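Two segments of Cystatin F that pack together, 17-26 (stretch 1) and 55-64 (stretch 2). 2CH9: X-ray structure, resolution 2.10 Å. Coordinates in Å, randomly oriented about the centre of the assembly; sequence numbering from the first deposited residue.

Stretch 1 (17-26) PGFPKTIKTN
Stretch 2, residues 55-64: RITRALVQIV

The strongest polar contact between the stretches runs from a side chain to a backbone. Gln 62 NE2 donates to Gly 18 O at 2.7 Å, with an almost straight N-H...acceptor angle of 173°. Gln 62 reaches this carbonyl in an extended form, chi1 and chi2 both t (178° and -178°) and chi3 at 28°.

Next comes the pair of backbone bonds that sets the register. Lys 21 N donates to Val 61 O (2.9 Å, 171°), and Val 61 N returns the bond to Lys 21 O (2.9 Å, 161°). This reciprocal pattern, with a CA-CA separation of 5.5 Å, identifies Lys 21 and Val 61 as an antiparallel hydrogen-bonded pair, and their side chains share one face of the sheet. One step on, Thr 22 and Leu 60 form the non-hydrogen-bonded pair, CA-CA 4.5 Å, with diverging side chains. A longer bond, Ile 23 N to Ala 59 O (3.3 Å, 163°), continues the ladder. Two CA-H...O contacts supplement it: Leu 60 CA lies 3.2 Å from Lys 21 O and Pro 20 CA 3.5 Å from Val 61 O.

The end-to-end directions differ by 160°, consistent with antiparallel strands. Residues 55-63 are strand, while the assigned strand of stretch 1 includes Lys 21 (phi/psi -123/147) and Thr 22 (-54/141). Ile 23 remains extended at -140/147, but Thr 25 turns to -80/-5.

Beyond the direct bonds, water joins the backbones. Water 1 accepts from Gly 18 N (3.0 Å) and donates to Ile 63 O (2.8 Å); these two protein atoms are 3.6 Å apart. Water 2 donates to Phe 19 O (2.6 Å) and accepts from Ile 63 N (3.0 Å). At the other end, water 3 donates to Ile 23 O (3.1 Å) and accepts from Ala 59 N (3.3 Å). There Ile 23 O and Ala 59 O stand 3.5 Å apart without a hydrogen bond, since both are acceptors.

Apolar packing centres on Ile 23, whose CA-to-CB bond points toward stretch 2. With chi1 and chi2 both t (-170° and 173°), Ile 23 places its CG2 3.8 Å from Ala 59 CB and its CD1 3.8 Å from Val 61 CG1; Val 61 is in p (62°). Pro 20, its ring C-gamma exo, brings CB to 4.1 Å from Leu 60 CD1, with Leu 60 at m,t (-65°, 162°). These are aliphatic groups in van der Waals contact, with no polar atom in the closest side-chain pairs. Thr 25, p (59°), sets CB 3.4 Å from Ile 56 O and 4.0 Å from Ile 56 CG2, where Ile 56 is m,t (-56°, 156°). Thr 25 CG2 lies 4.2 Å from Ala 59 CB. Gly 18 (-79/147) has no side chain; an ideal CB would clash with Ile 63 O at 2.7 Å. Phe 19 is t with chi2 at 80°, and its CA-to-CB bond points away from stretch 2. Altogether the two stretches bury 676 Å², both sides summed.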

# COMPACT_ATOMS: atom_id res chain seq x y z
N PRO A 17 13.87 -1.52 -3.55
CA PRO A 17 12.44 -1.23 -3.66
C PRO A 17 12.12 0.25 -3.47
O PRO A 17 12.80 0.94 -2.69
CB PRO A 17 11.82 -2.08 -2.54
CG PRO A 17 12.92 -2.40 -1.62
CD PRO A 17 14.20 -2.34 -2.37
N GLY A 18 11.13 0.74 -4.20
CA GLY A 18 10.67 2.13 -4.08
C GLY A 18 9.77 2.35 -2.88
O GLY A 18 9.01 1.46 -2.47
N PHE A 19 9.86 3.54 -2.30
CA PHE A 19 8.96 3.97 -1.22
C PHE A 19 7.95 4.95 -1.84
O PHE A 19 8.29 5.65 -2.79
CB PHE A 19 9.79 4.64 -0.11
CG PHE A 19 9.00 4.91 1.14
CD1 PHE A 19 8.75 3.89 2.05
CD2 PHE A 19 8.51 6.19 1.40
CE1 PHE A 19 8.01 4.13 3.19
CE2 PHE A 19 7.77 6.45 2.56
CZ PHE A 19 7.52 5.40 3.46
N PRO A 20 6.69 4.98 -1.33
CA PRO A 20 5.71 5.93 -1.91
C PRO A 20 6.13 7.40 -1.74
O PRO A 20 6.59 7.78 -0.66
CB PRO A 20 4.43 5.65 -1.12
CG PRO A 20 4.63 4.26 -0.53
CD PRO A 20 6.09 4.16 -0.25
N LYS A 21 6.01 8.19 -2.80
CA LYS A 21 6.36 9.63 -2.76
C LYS A 21 5.14 10.46 -3.17
O LYS A 21 4.35 10.05 -3.99
CB LYS A 21 7.49 10.00 -3.75
CG LYS A 21 8.64 9.01 -3.96
CD LYS A 21 9.60 8.90 -2.77
CE LYS A 21 11.03 8.69 -3.27
NZ LYS A 21 11.18 7.50 -4.15
N THR A 22 5.02 11.63 -2.58
CA THR A 22 4.01 12.59 -2.99
C THR A 22 4.09 12.86 -4.50
O THR A 22 5.17 12.98 -5.09
CB THR A 22 4.15 13.92 -2.19
OG1 THR A 22 3.02 14.75 -2.45
CG2 THR A 22 5.44 14.69 -2.56
N ILE A 23 2.92 12.99 -5.11
CA ILE A 23 2.82 13.39 -6.51
C ILE A 23 1.65 14.35 -6.64
O ILE A 23 0.68 14.24 -5.89
CB ILE A 23 2.73 12.15 -7.45
CG1 ILE A 23 2.89 12.55 -8.93
CG2 ILE A 23 1.46 11.31 -7.15
CD1 ILE A 23 2.97 11.34 -9.87
N LYS A 24 1.75 15.32 -7.57
CA LYS A 24 0.70 16.31 -7.80
C LYS A 24 -0.61 15.63 -8.20
O LYS A 24 -0.60 14.66 -8.94
CB LYS A 24 1.11 17.32 -8.89
CG LYS A 24 2.42 18.05 -8.61
CD LYS A 24 2.55 19.34 -9.43
CE LYS A 24 4.02 19.70 -9.72
NZ LYS A 24 4.95 19.42 -8.58
N THR A 25 -1.73 16.17 -7.71
CA THR A 25 -3.03 15.51 -7.91
C THR A 25 -3.61 15.78 -9.32
O THR A 25 -4.64 15.23 -9.70
CB THR A 25 -4.05 15.91 -6.81
OG1 THR A 25 -4.22 17.33 -6.83
CG2 THR A 25 -3.55 15.50 -5.42
N ASN A 26 -2.93 16.62 -10.09
CA ASN A 26 -3.28 16.85 -11.50
C ASN A 26 -2.30 16.23 -12.50
O ASN A 26 -2.38 16.50 -13.71
CB ASN A 26 -3.51 18.35 -11.80
CG ASN A 26 -2.22 19.17 -11.75
OD1 ASN A 26 -1.16 18.70 -11.33
ND2 ASN A 26 -2.32 20.43 -12.19
N ARG A 55 -13.00 14.49 -7.62
CA ARG A 55 -11.92 15.25 -6.99
C ARG A 55 -10.84 14.30 -6.51
O ARG A 55 -11.14 13.26 -5.94
CB ARG A 55 -12.47 16.09 -5.82
CG ARG A 55 -11.46 17.00 -5.15
CD ARG A 55 -12.15 18.15 -4.40
NE ARG A 55 -12.71 17.72 -3.12
CZ ARG A 55 -12.36 18.22 -1.93
NH1 ARG A 55 -11.45 19.20 -1.85
NH2 ARG A 55 -12.92 17.75 -0.82
N ILE A 56 -9.58 14.66 -6.72
CA ILE A 56 -8.47 13.89 -6.18
C ILE A 56 -7.81 14.77 -5.14
O ILE A 56 -7.21 15.79 -5.48
CB ILE A 56 -7.47 13.49 -7.27
CG1 ILE A 56 -8.17 12.72 -8.38
CG2 ILE A 56 -6.31 12.67 -6.67
CD1 ILE A 56 -7.47 12.78 -9.69
N THR A 57 -7.93 14.38 -3.88
CA THR A 57 -7.47 15.23 -2.79
C THR A 57 -6.01 14.96 -2.40
O THR A 57 -5.29 15.88 -2.04
CB THR A 57 -8.40 15.16 -1.55
OG1 THR A 57 -8.87 13.82 -1.40
CG2 THR A 57 -9.60 16.06 -1.75
N ARG A 58 -5.60 13.70 -2.49
CA ARG A 58 -4.24 13.29 -2.12
C ARG A 58 -3.76 12.17 -3.03
O ARG A 58 -4.57 11.37 -3.51
CB ARG A 58 -4.16 12.88 -0.63
CG ARG A 58 -4.38 14.05 0.31
CD ARG A 58 -4.11 13.76 1.78
NE ARG A 58 -5.30 13.24 2.46
CZ ARG A 58 -5.40 13.02 3.77
NH1 ARG A 58 -4.37 13.28 4.58
NH2 ARG A 58 -6.53 12.52 4.28
N ALA A 59 -2.46 12.11 -3.26
CA ALA A 59 -1.89 11.11 -4.18
C ALA A 59 -0.45 10.82 -3.79
O ALA A 59 0.33 11.74 -3.52
CB ALA A 59 -1.95 11.61 -5.61
N LEU A 60 -0.10 9.53 -3.79
CA LEU A 60 1.28 9.06 -3.68
C LEU A 60 1.51 8.12 -4.85
O LEU A 60 0.57 7.52 -5.35
CB LEU A 60 1.54 8.28 -2.37
CG LEU A 60 1.44 8.96 -1.00
CD1 LEU A 60 1.31 7.95 0.13
CD2 LEU A 60 2.63 9.90 -0.73
N VAL A 61 2.76 8.01 -5.29
CA VAL A 61 3.08 7.06 -6.34
C VAL A 61 4.32 6.29 -5.87
O VAL A 61 5.20 6.84 -5.23
CB VAL A 61 3.33 7.77 -7.67
CG1 VAL A 61 4.53 8.74 -7.56
CG2 VAL A 61 3.51 6.77 -8.81
N GLN A 62 4.34 4.99 -6.12
CA GLN A 62 5.46 4.18 -5.74
C GLN A 62 5.95 3.42 -6.96
O GLN A 62 5.14 2.90 -7.73
CB GLN A 62 5.02 3.23 -4.63
CG GLN A 62 6.07 2.25 -4.13
CD GLN A 62 5.52 1.32 -3.06
OE1 GLN A 62 4.32 1.03 -3.04
NE2 GLN A 62 6.37 0.87 -2.14
N ILE A 63 7.28 3.36 -7.14
CA ILE A 63 7.85 2.51 -8.20
C ILE A 63 7.89 1.05 -7.77
O ILE A 63 8.60 0.70 -6.82
CB ILE A 63 9.28 2.93 -8.63
CG1 ILE A 63 9.34 4.42 -8.97
CG2 ILE A 63 9.75 2.06 -9.80
CD1 ILE A 63 8.25 4.88 -9.92
N VAL A 64 7.13 0.20 -8.46
CA VAL A 64 7.20 -1.24 -8.22
C VAL A 64 6.97 -1.97 -9.54
O VAL A 64 5.83 -2.24 -9.94
CB VAL A 64 6.31 -1.69 -6.99
CG1 VAL A 64 5.00 -0.91 -6.91
CG2 VAL A 64 6.11 -3.19 -6.93
O HOH W 1 9.43 -1.54 -5.29
O HOH W 2 8.91 5.02 -5.22
O HOH W 3 -0.72 14.91 -3.19